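Local structure of glycoside hydrolase family 5 (Aspergillus oryzae, 6LA0) at residues Ala300-Arg312 with Val343-Tyr357. The protein is a secreted family 5 glycoside hydrolase, a rutinosidase that probably also trims glucose from the ends of 1,3-beta-glucans. Numbering follows the deposited sequence.
Sequences AIQTLYQNSFALR and VNGQGTQADYWNFEY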
ATOM      1  N   ALA A 300      -8.997  -2.125  -6.657  1.00 19.75           N
ATOM      2  CA  ALA A 300      -9.306  -3.455  -7.198  1.00 17.98           C
ATOM      3  C   ALA A 300     -10.728  -3.452  -7.752  1.00 15.93           C
ATOM      4  O   ALA A 300     -11.533  -2.581  -7.415  1.00 19.73           O
ATOM      5  CB  ALA A 300      -9.153  -4.554  -6.143  1.00 18.14           C
ATOM      6  N   ILE A 301     -11.050  -4.470  -8.566  1.00 15.79           N
ATOM      7  CA  ILE A 301     -12.291  -4.456  -9.349  1.00 15.08           C
ATOM      8  C   ILE A 301     -13.414  -5.309  -8.757  1.00 16.15           C
ATOM      9  O   ILE A 301     -14.485  -5.384  -9.374  1.00 17.36           O
ATOM     10  CB  ILE A 301     -12.068  -4.888 -10.818  1.00 16.48           C
ATOM     11  CG1 ILE A 301     -11.536  -6.329 -10.904  1.00 17.15           C
ATOM     12  CG2 ILE A 301     -11.178  -3.878 -11.548  1.00 17.79           C
ATOM     13  CD1 ILE A 301     -11.808  -7.028 -12.239  1.00 21.26           C
ATOM     14  N   GLN A 302     -13.232  -5.950  -7.604  1.00 20.07           N
ATOM     15  CA  GLN A 302     -14.349  -6.719  -7.056  1.00 19.63           C
ATOM     16  C   GLN A 302     -15.434  -5.771  -6.579  1.00 17.58           C
ATOM     17  O   GLN A 302     -15.148  -4.793  -5.885  1.00 17.20           O
ATOM     18  CB  GLN A 302     -13.927  -7.619  -5.895  1.00 17.77           C
ATOM     19  CG  GLN A 302     -15.102  -8.465  -5.412  1.00 18.29           C
ATOM     20  CD  GLN A 302     -14.979  -8.977  -3.997  1.00 23.28           C
ATOM     21  OE1 GLN A 302     -13.873  -9.222  -3.486  1.00 20.36           O
ATOM     22  NE2 GLN A 302     -16.124  -9.154  -3.344  1.00 18.62           N
ATOM     23  N   THR A 303     -16.683  -6.053  -6.954  1.00 20.42           N
ATOM     24  CA  THR A 303     -17.814  -5.250  -6.516  1.00 17.97           C
ATOM     25  C   THR A 303     -18.606  -6.037  -5.481  1.00 20.89           C
ATOM     26  O   THR A 303     -18.440  -7.250  -5.336  1.00 22.17           O
ATOM     27  CB  THR A 303     -18.702  -4.856  -7.703  1.00 21.33           C
ATOM     28  OG1 THR A 303     -19.181  -6.044  -8.350  1.00 19.77           O
ATOM     29  CG2 THR A 303     -17.894  -4.035  -8.700  1.00 19.12           C
ATOM     30  N   LEU A 304     -19.452  -5.336  -4.728  1.00 19.91           N
ATOM     31  CA  LEU A 304     -20.239  -6.052  -3.734  1.00 23.70           C
ATOM     32  C   LEU A 304     -21.189  -7.047  -4.397  1.00 22.07           C
ATOM     33  O   LEU A 304     -21.320  -8.187  -3.931  1.00 24.87           O
ATOM     34  CB  LEU A 304     -21.007  -5.077  -2.848  1.00 24.18           C
ATOM     35  CG  LEU A 304     -21.923  -5.706  -1.798  1.00 25.88           C
ATOM     36  CD1 LEU A 304     -21.121  -6.587  -0.846  1.00 24.01           C
ATOM     37  CD2 LEU A 304     -22.658  -4.621  -1.035  1.00 28.72           C
ATOM     38  N   TYR A 305     -21.824  -6.654  -5.510  1.00 18.54           N
ATOM     39  CA  TYR A 305     -22.844  -7.475  -6.169  1.00 21.33           C
ATOM     40  C   TYR A 305     -22.453  -7.869  -7.591  1.00 20.15           C
ATOM     41  O   TYR A 305     -21.681  -7.177  -8.261  1.00 19.06           O
ATOM     42  CB  TYR A 305     -24.193  -6.742  -6.216  1.00 23.82           C
ATOM     43  CG  TYR A 305     -24.773  -6.427  -4.862  1.00 24.86           C
ATOM     44  CD1 TYR A 305     -25.121  -7.442  -3.985  1.00 27.42           C
ATOM     45  CD2 TYR A 305     -24.959  -5.110  -4.454  1.00 25.99           C
ATOM     46  CE1 TYR A 305     -25.649  -7.157  -2.741  1.00 26.52           C
ATOM     47  CE2 TYR A 305     -25.490  -4.819  -3.211  1.00 28.48           C
ATOM     48  CZ  TYR A 305     -25.833  -5.849  -2.364  1.00 28.68           C
ATOM     49  OH  TYR A 305     -26.360  -5.579  -1.125  1.00 29.25           O
ATOM     50  N   GLN A 306     -22.980  -9.020  -8.029  1.00 21.49           N
ATOM     51  CA  GLN A 306     -22.991  -9.453  -9.429  1.00 17.50           C
ATOM     52  C   GLN A 306     -21.621  -9.342 -10.102  1.00 21.42           C
ATOM     53  O   GLN A 306     -21.453  -8.674 -11.122  1.00 18.52           O
ATOM     54  CB  GLN A 306     -24.043  -8.668 -10.213  1.00 23.59           C
ATOM     55  CG  GLN A 306     -25.450  -9.056  -9.844  1.00 30.04           C
ATOM     56  CD  GLN A 306     -26.473  -8.350 -10.692  1.00 37.01           C
ATOM     57  OE1 GLN A 306     -26.761  -8.773 -11.814  1.00 45.17           O
ATOM     58  NE2 GLN A 306     -27.031  -7.263 -10.165  1.00 36.83           N
ATOM     59  N   ASN A 307     -20.641 -10.049  -9.538  1.00 17.89           N
ATOM     60  CA  ASN A 307     -19.317 -10.063 -10.143  1.00 18.06           C
ATOM     61  C   ASN A 307     -19.304 -10.921 -11.401  1.00 22.93           C
ATOM     62  O   ASN A 307     -19.896 -12.004 -11.436  1.00 20.74           O
ATOM     63  CB  ASN A 307     -18.284 -10.588  -9.154  1.00 16.94           C
ATOM     64  CG  ASN A 307     -17.944  -9.576  -8.082  1.00 18.64           C
ATOM     65  OD1 ASN A 307     -17.141  -8.659  -8.302  1.00 21.81           O
ATOM     66  ND2 ASN A 307     -18.566  -9.724  -6.917  1.00 19.18           N
ATOM     67  N   SER A 308     -18.574 -10.458 -12.419  1.00 16.24           N
ATOM     68  CA  SER A 308     -18.595 -11.095 -13.733  1.00 22.58           C
ATOM     69  C   SER A 308     -17.178 -11.390 -14.202  1.00 22.35           C
ATOM     70  O   SER A 308     -16.364 -10.468 -14.326  1.00 18.84           O
ATOM     71  CB  SER A 308     -19.315 -10.191 -14.747  1.00 23.28           C
ATOM     72  OG  SER A 308     -18.803 -10.413 -16.046  1.00 23.87           O
ATOM     73  N   PHE A 309     -16.890 -12.671 -14.471  1.00 19.47           N
ATOM     74  CA  PHE A 309     -15.633 -13.047 -15.116  1.00 19.92           C
ATOM     75  C   PHE A 309     -15.424 -12.273 -16.421  1.00 20.43           C
ATOM     76  O   PHE A 309     -14.332 -11.755 -16.691  1.00 19.39           O
ATOM     77  CB  PHE A 309     -15.607 -14.549 -15.452  1.00 16.35           C
ATOM     78  CG  PHE A 309     -15.603 -15.494 -14.280  1.00 18.75           C
ATOM     79  CD1 PHE A 309     -14.826 -15.263 -13.152  1.00 19.32           C
ATOM     80  CD2 PHE A 309     -16.316 -16.703 -14.364  1.00 20.10           C
ATOM     81  CE1 PHE A 309     -14.800 -16.194 -12.099  1.00 19.16           C
ATOM     82  CE2 PHE A 309     -16.296 -17.619 -13.322  1.00 18.52           C
ATOM     83  CZ  PHE A 309     -15.535 -17.362 -12.186  1.00 18.79           C
ATOM     84  N   ALA A 310     -16.460 -12.240 -17.271  1.00 19.99           N
ATOM     85  CA  ALA A 310     -16.315 -11.715 -18.626  1.00 21.05           C
ATOM     86  C   ALA A 310     -15.924 -10.244 -18.636  1.00 18.76           C
ATOM     87  O   ALA A 310     -15.201  -9.806 -19.533  1.00 19.88           O
ATOM     88  CB  ALA A 310     -17.618 -11.903 -19.415  1.00 18.57           C
ATOM     89  N   LEU A 311     -16.385  -9.469 -17.665  1.00 16.68           N
ATOM     90  CA  LEU A 311     -16.118  -8.034 -17.693  1.00 21.52           C
ATOM     91  C   LEU A 311     -14.811  -7.642 -17.010  1.00 19.96           C
ATOM     92  O   LEU A 311     -14.535  -6.442 -16.891  1.00 19.01           O
ATOM     93  CB  LEU A 311     -17.287  -7.265 -17.066  1.00 18.86           C
ATOM     94  CG  LEU A 311     -18.573  -7.229 -17.903  1.00 22.37           C
ATOM     95  CD1 LEU A 311     -19.704  -6.535 -17.137  1.00 21.70           C
ATOM     96  CD2 LEU A 311     -18.314  -6.549 -19.242  1.00 19.78           C
ATOM     97  N   ARG A 312     -13.983  -8.607 -16.585  1.00 22.12           N
ATOM     98  CA  ARG A 312     -12.763  -8.248 -15.866  1.00 18.18           C
ATOM     99  C   ARG A 312     -11.814  -7.430 -16.733  1.00 19.02           C
ATOM    100  O   ARG A 312     -11.208  -6.456 -16.259  1.00 19.05           O
ATOM    101  CB  ARG A 312     -12.054  -9.501 -15.353  1.00 17.57           C
ATOM    102  CG  ARG A 312     -12.821 -10.209 -14.252  1.00 19.65           C
ATOM    103  CD  ARG A 312     -12.130 -11.507 -13.830  1.00 17.49           C
ATOM    104  NE  ARG A 312     -12.160 -12.525 -14.878  1.00 19.12           N
ATOM    105  CZ  ARG A 312     -11.560 -13.706 -14.777  1.00 22.43           C
ATOM    106  NH1 ARG A 312     -10.890 -14.014 -13.673  1.00 18.33           N
ATOM    107  NH2 ARG A 312     -11.635 -14.577 -15.775  1.00 21.00           N
ATOM    108  N   VAL A 343     -17.304 -14.645  -3.630  1.00 23.77           N
ATOM    109  CA  VAL A 343     -17.869 -13.323  -3.876  1.00 20.46           C
ATOM    110  C   VAL A 343     -19.269 -13.513  -4.443  1.00 24.72           C
ATOM    111  O   VAL A 343     -19.640 -14.602  -4.900  1.00 20.66           O
ATOM    112  CB  VAL A 343     -17.011 -12.479  -4.841  1.00 21.56           C
ATOM    113  CG1 VAL A 343     -15.549 -12.500  -4.414  1.00 23.96           C
ATOM    114  CG2 VAL A 343     -17.177 -12.985  -6.265  1.00 20.58           C
ATOM    115  N   ASN A 344     -20.057 -12.439  -4.400  1.00 22.74           N
ATOM    116  CA  ASN A 344     -21.402 -12.483  -4.963  1.00 21.73           C
ATOM    117  C   ASN A 344     -21.305 -12.527  -6.480  1.00 24.48           C
ATOM    118  O   ASN A 344     -20.667 -11.662  -7.088  1.00 21.89           O
ATOM    119  CB  ASN A 344     -22.218 -11.271  -4.520  1.00 22.14           C
ATOM    120  CG  ASN A 344     -22.519 -11.278  -3.038  1.00 25.98           C
ATOM    121  OD1 ASN A 344     -22.688 -12.340  -2.431  1.00 25.71           O
ATOM    122  ND2 ASN A 344     -22.566 -10.087  -2.436  1.00 23.25           N
ATOM    123  N   GLY A 345     -21.930 -13.529  -7.082  1.00 22.84           N
ATOM    124  CA  GLY A 345     -21.840 -13.739  -8.518  1.00 21.89           C
ATOM    125  C   GLY A 345     -20.863 -14.857  -8.865  1.00 23.13           C
ATOM    126  O   GLY A 345     -20.901 -15.938  -8.269  1.00 22.59           O
ATOM    127  N   GLN A 346     -19.969 -14.583  -9.813  1.00 21.30           N
ATOM    128  CA  GLN A 346     -19.081 -15.601 -10.362  1.00 20.84           C
ATOM    129  C   GLN A 346     -17.746 -15.643  -9.614  1.00 17.63           C
ATOM    130  O   GLN A 346     -17.041 -14.631  -9.520  1.00 17.46           O
ATOM    131  CB  GLN A 346     -18.871 -15.339 -11.857  1.00 21.45           C
ATOM    132  CG  GLN A 346     -20.191 -15.428 -12.660  1.00 19.42           C
ATOM    133  CD  GLN A 346     -20.071 -14.966 -14.099  1.00 24.71           C
ATOM    134  OE1 GLN A 346     -19.008 -14.545 -14.548  1.00 22.01           O
ATOM    135  NE2 GLN A 346     -21.186 -15.026 -14.833  1.00 27.33           N
ATOM    136  N   GLY A 347     -17.399 -16.819  -9.089  1.00 17.61           N
ATOM    137  CA  GLY A 347     -16.033 -17.085  -8.670  1.00 16.72           C
ATOM    138  C   GLY A 347     -15.729 -16.728  -7.229  1.00 18.31           C
ATOM    139  O   GLY A 347     -16.600 -16.656  -6.358  1.00 21.18           O
ATOM    140  N   THR A 348     -14.433 -16.533  -6.975  1.00 16.02           N
ATOM    141  CA  THR A 348     -13.910 -16.184  -5.660  1.00 19.07           C
ATOM    142  C   THR A 348     -13.078 -14.909  -5.780  1.00 16.29           C
ATOM    143  O   THR A 348     -12.809 -14.422  -6.877  1.00 17.47           O
ATOM    144  CB  THR A 348     -13.028 -17.303  -5.083  1.00 17.64           C
ATOM    145  OG1 THR A 348     -11.770 -17.275  -5.760  1.00 19.09           O
ATOM    146  CG2 THR A 348     -13.661 -18.686  -5.279  1.00 19.56           C
ATOM    147  N   GLN A 349     -12.589 -14.399  -4.644  1.00 23.29           N
ATOM    148  CA  GLN A 349     -11.752 -13.199  -4.700  1.00 17.04           C
ATOM    149  C   GLN A 349     -10.519 -13.415  -5.572  1.00 20.87           C
ATOM    150  O   GLN A 349     -10.031 -12.467  -6.200  1.00 17.73           O
ATOM    151  CB  GLN A 349     -11.332 -12.766  -3.288  1.00 18.72           C
ATOM    152  CG  GLN A 349     -12.499 -12.319  -2.400  1.00 20.42           C
ATOM    153  CD  GLN A 349     -12.034 -11.580  -1.158  1.00 24.01           C
ATOM    154  OE1 GLN A 349     -11.299 -12.129  -0.342  1.00 21.12           O
ATOM    155  NE2 GLN A 349     -12.465 -10.323  -1.005  1.00 21.19           N
ATOM    156  N   ALA A 350     -10.016 -14.656  -5.655  1.00 16.73           N
ATOM    157  CA  ALA A 350      -8.796 -14.892  -6.421  1.00 19.94           C
ATOM    158  C   ALA A 350      -8.990 -14.661  -7.909  1.00 16.64           C
ATOM    159  O   ALA A 350      -7.999 -14.475  -8.627  1.00 19.14           O
ATOM    160  CB  ALA A 350      -8.274 -16.313  -6.190  1.00 19.66           C
ATOM    161  N   ASP A 351     -10.236 -14.634  -8.386  1.00 21.36           N
ATOM    162  CA  ASP A 351     -10.499 -14.320  -9.778  1.00 17.97           C
ATOM    163  C   ASP A 351     -10.481 -12.815 -10.057  1.00 18.20           C
ATOM    164  O   ASP A 351     -10.387 -12.422 -11.225  1.00 19.27           O
ATOM    165  CB  ASP A 351     -11.846 -14.944 -10.193  1.00 17.62           C
ATOM    166  CG  ASP A 351     -11.884 -16.477  -9.967  1.00 18.14           C
ATOM    167  OD1 ASP A 351     -11.069 -17.169 -10.604  1.00 19.36           O
ATOM    168  OD2 ASP A 351     -12.700 -16.974  -9.146  1.00 15.10           O
ATOM    169  N   TYR A 352     -10.508 -11.966  -9.020  1.00 19.29           N
ATOM    170  CA  TYR A 352     -10.613 -10.520  -9.195  1.00 21.11           C
ATOM    171  C   TYR A 352      -9.475  -9.714  -8.592  1.00 18.53           C
ATOM    172  O   TYR A 352      -9.287  -8.557  -9.000  1.00 18.24           O
ATOM    173  CB  TYR A 352     -11.942 -10.010  -8.612  1.00 16.59           C
ATOM    174  CG  TYR A 352     -13.113 -10.696  -9.256  1.00 17.19           C
ATOM    175  CD1 TYR A 352     -13.708 -10.165 -10.392  1.00 17.91           C
ATOM    176  CD2 TYR A 352     -13.609 -11.895  -8.747  1.00 19.30           C
ATOM    177  CE1 TYR A 352     -14.770 -10.804 -11.003  1.00 20.96           C
ATOM    178  CE2 TYR A 352     -14.685 -12.551  -9.357  1.00 17.66           C
ATOM    179  CZ  TYR A 352     -15.259 -11.993 -10.483  1.00 21.92           C
ATOM    180  OH  TYR A 352     -16.317 -12.620 -11.098  1.00 19.37           O
ATOM    181  N   TRP A 353      -8.709 -10.272  -7.652  1.00 20.05           N
ATOM    182  CA  TRP A 353      -7.650  -9.533  -6.975  1.00 17.79           C
ATOM    183  C   TRP A 353      -6.257  -9.942  -7.425  1.00 21.39           C
ATOM    184  O   TRP A 353      -5.264  -9.466  -6.855  1.00 19.87           O
ATOM    185  CB  TRP A 353      -7.753  -9.724  -5.464  1.00 19.78           C
ATOM    186  CG  TRP A 353      -8.969  -9.167  -4.821  1.00 19.20           C
ATOM    187  CD1 TRP A 353     -10.219  -9.684  -4.850  1.00 15.47           C
ATOM    188  CD2 TRP A 353      -9.032  -7.996  -3.991  1.00 21.67           C
ATOM    189  NE1 TRP A 353     -11.075  -8.905  -4.105  1.00 21.92           N
ATOM    190  CE2 TRP A 353     -10.368  -7.858  -3.568  1.00 20.58           C
ATOM    191  CE3 TRP A 353      -8.090  -7.050  -3.568  1.00 22.95           C
ATOM    192  CZ2 TRP A 353     -10.787  -6.815  -2.740  1.00 21.11           C
ATOM    193  CZ3 TRP A 353      -8.508  -6.013  -2.744  1.00 19.38           C
ATOM    194  CH2 TRP A 353      -9.844  -5.904  -2.342  1.00 25.64           C
ATOM    195  N   ASN A 354      -6.159 -10.807  -8.423  1.00 20.35           N
ATOM    196  CA  ASN A 354      -4.903 -11.424  -8.831  1.00 19.36           C
ATOM    197  C   ASN A 354      -4.480 -10.735 -10.122  1.00 17.51           C
ATOM    198  O   ASN A 354      -5.009 -11.028 -11.194  1.00 20.02           O
ATOM    199  CB  ASN A 354      -5.108 -12.931  -8.991  1.00 19.29           C
ATOM    200  CG  ASN A 354      -3.844 -13.675  -9.376  1.00 21.26           C
ATOM    201  OD1 ASN A 354      -2.735 -13.260  -9.037  1.00 21.06           O
ATOM    202  ND2 ASN A 354      -4.009 -14.790 -10.089  1.00 18.79           N
ATOM    203  N   PHE A 355      -3.547  -9.783 -10.019  1.00 17.97           N
ATOM    204  CA  PHE A 355      -3.123  -9.057 -11.212  1.00 16.52           C
ATOM    205  C   PHE A 355      -2.392  -9.964 -12.198  1.00 18.55           C
ATOM    206  O   PHE A 355      -2.403  -9.695 -13.404  1.00 17.33           O
ATOM    207  CB  PHE A 355      -2.248  -7.854 -10.823  1.00 19.34           C
ATOM    208  CG  PHE A 355      -2.126  -6.825 -11.906  1.00 20.50           C
ATOM    209  CD1 PHE A 355      -3.142  -5.917 -12.131  1.00 20.94           C
ATOM    210  CD2 PHE A 355      -1.008  -6.788 -12.723  1.00 23.58           C
ATOM    211  CE1 PHE A 355      -3.035  -4.969 -13.142  1.00 21.73           C
ATOM    212  CE2 PHE A 355      -0.891  -5.847 -13.731  1.00 19.47           C
ATOM    213  CZ  PHE A 355      -1.904  -4.933 -13.938  1.00 20.02           C
ATOM    214  N   GLU A 356      -1.762 -11.042 -11.714  1.00 17.27           N
ATOM    215  CA  GLU A 356      -1.019 -11.930 -12.610  1.00 19.18           C
ATOM    216  C   GLU A 356      -1.929 -12.573 -13.655  1.00 19.25           C
ATOM    217  O   GLU A 356      -1.502 -12.834 -14.787  1.00 17.93           O
ATOM    218  CB  GLU A 356      -0.304 -13.017 -11.803  1.00 19.38           C
ATOM    219  CG  GLU A 356       0.443 -14.026 -12.667  1.00 24.68           C
ATOM    220  CD  GLU A 356       1.250 -15.019 -11.849  1.00 23.33           C
ATOM    221  OE1 GLU A 356       0.759 -15.492 -10.793  1.00 22.44           O
ATOM    222  OE2 GLU A 356       2.383 -15.326 -12.273  1.00 24.63           O
ATOM    223  N   TYR A 357      -3.171 -12.874 -13.279  1.00 17.38           N
ATOM    224  CA  TYR A 357      -4.101 -13.474 -14.231  1.00 19.47           C
ATOM    225  C   TYR A 357      -4.412 -12.515 -15.378  1.00 21.27           C
ATOM    226  O   TYR A 357      -4.482 -12.934 -16.541  1.00 20.36           O
ATOM    227  CB  TYR A 357      -5.370 -13.905 -13.501  1.00 17.29           C
ATOM    228  CG  TYR A 357      -6.392 -14.561 -14.404  1.00 20.58           C
ATOM    229  CD1 TYR A 357      -7.300 -13.796 -15.128  1.00 19.40           C
ATOM    230  CD2 TYR A 357      -6.448 -15.943 -14.533  1.00 22.24           C
ATOM    231  CE1 TYR A 357      -8.226 -14.381 -15.955  1.00 18.19           C
ATOM    232  CE2 TYR A 357      -7.396 -16.542 -15.369  1.00 21.35           C
ATOM    233  CZ  TYR A 357      -8.273 -15.753 -16.072  1.00 19.21           C
ATOM    234  OH  TYR A 357      -9.220 -16.338 -16.904  1.00 20.21           O
TER
HETATM  235  O   HOH W   1     -19.160  -9.943  -3.421  1.00 18.21           O
HETATM  236  O   HOH W   2     -19.002 -14.040 -17.248  1.00 24.07           O
HETATM  237  O   HOH W   3      -9.524 -16.449 -12.739  1.00 23.50           O
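Two N-H groups converge on OE1 of Q302: the indole NE1 of W353, 2.9 Å from OE1, and the amide NE2 of Q349, 3.1 Å from it. Each donor lies in the carbonyl plane on a lone pair, that from W353 nearly straight (171°). Glutamine suits here because its extended chain, with CG anti to the backbone N (chi1 -176°), carries a carbonyl to both donors.

N307 bonds O of N344 through backbone N and ND2; asparagine suits because ND2 also reaches O of T303 and OD1 accepts from N of T303, fixing the amide at both ends. O of N307 takes the N-H of Q346, and the two segments form a single beta bridge, N307 with G345, where glycine is needed because a CB would collide with N of N307 and O of N344. In this TIM-barrel enzyme the contact ties the loop after strand 294-303 to that before helix 355-360.

Q346 CB sits over the F309 ring centre, and OE1 of Q346 accepts from N of F309 at 2.8 Å. R312, bent at chi3 (-68°), turns NH1 to the backbone O of D351 (3.0 Å), in the guanidinium plane, while water 3 links NH1 to D351 OD1.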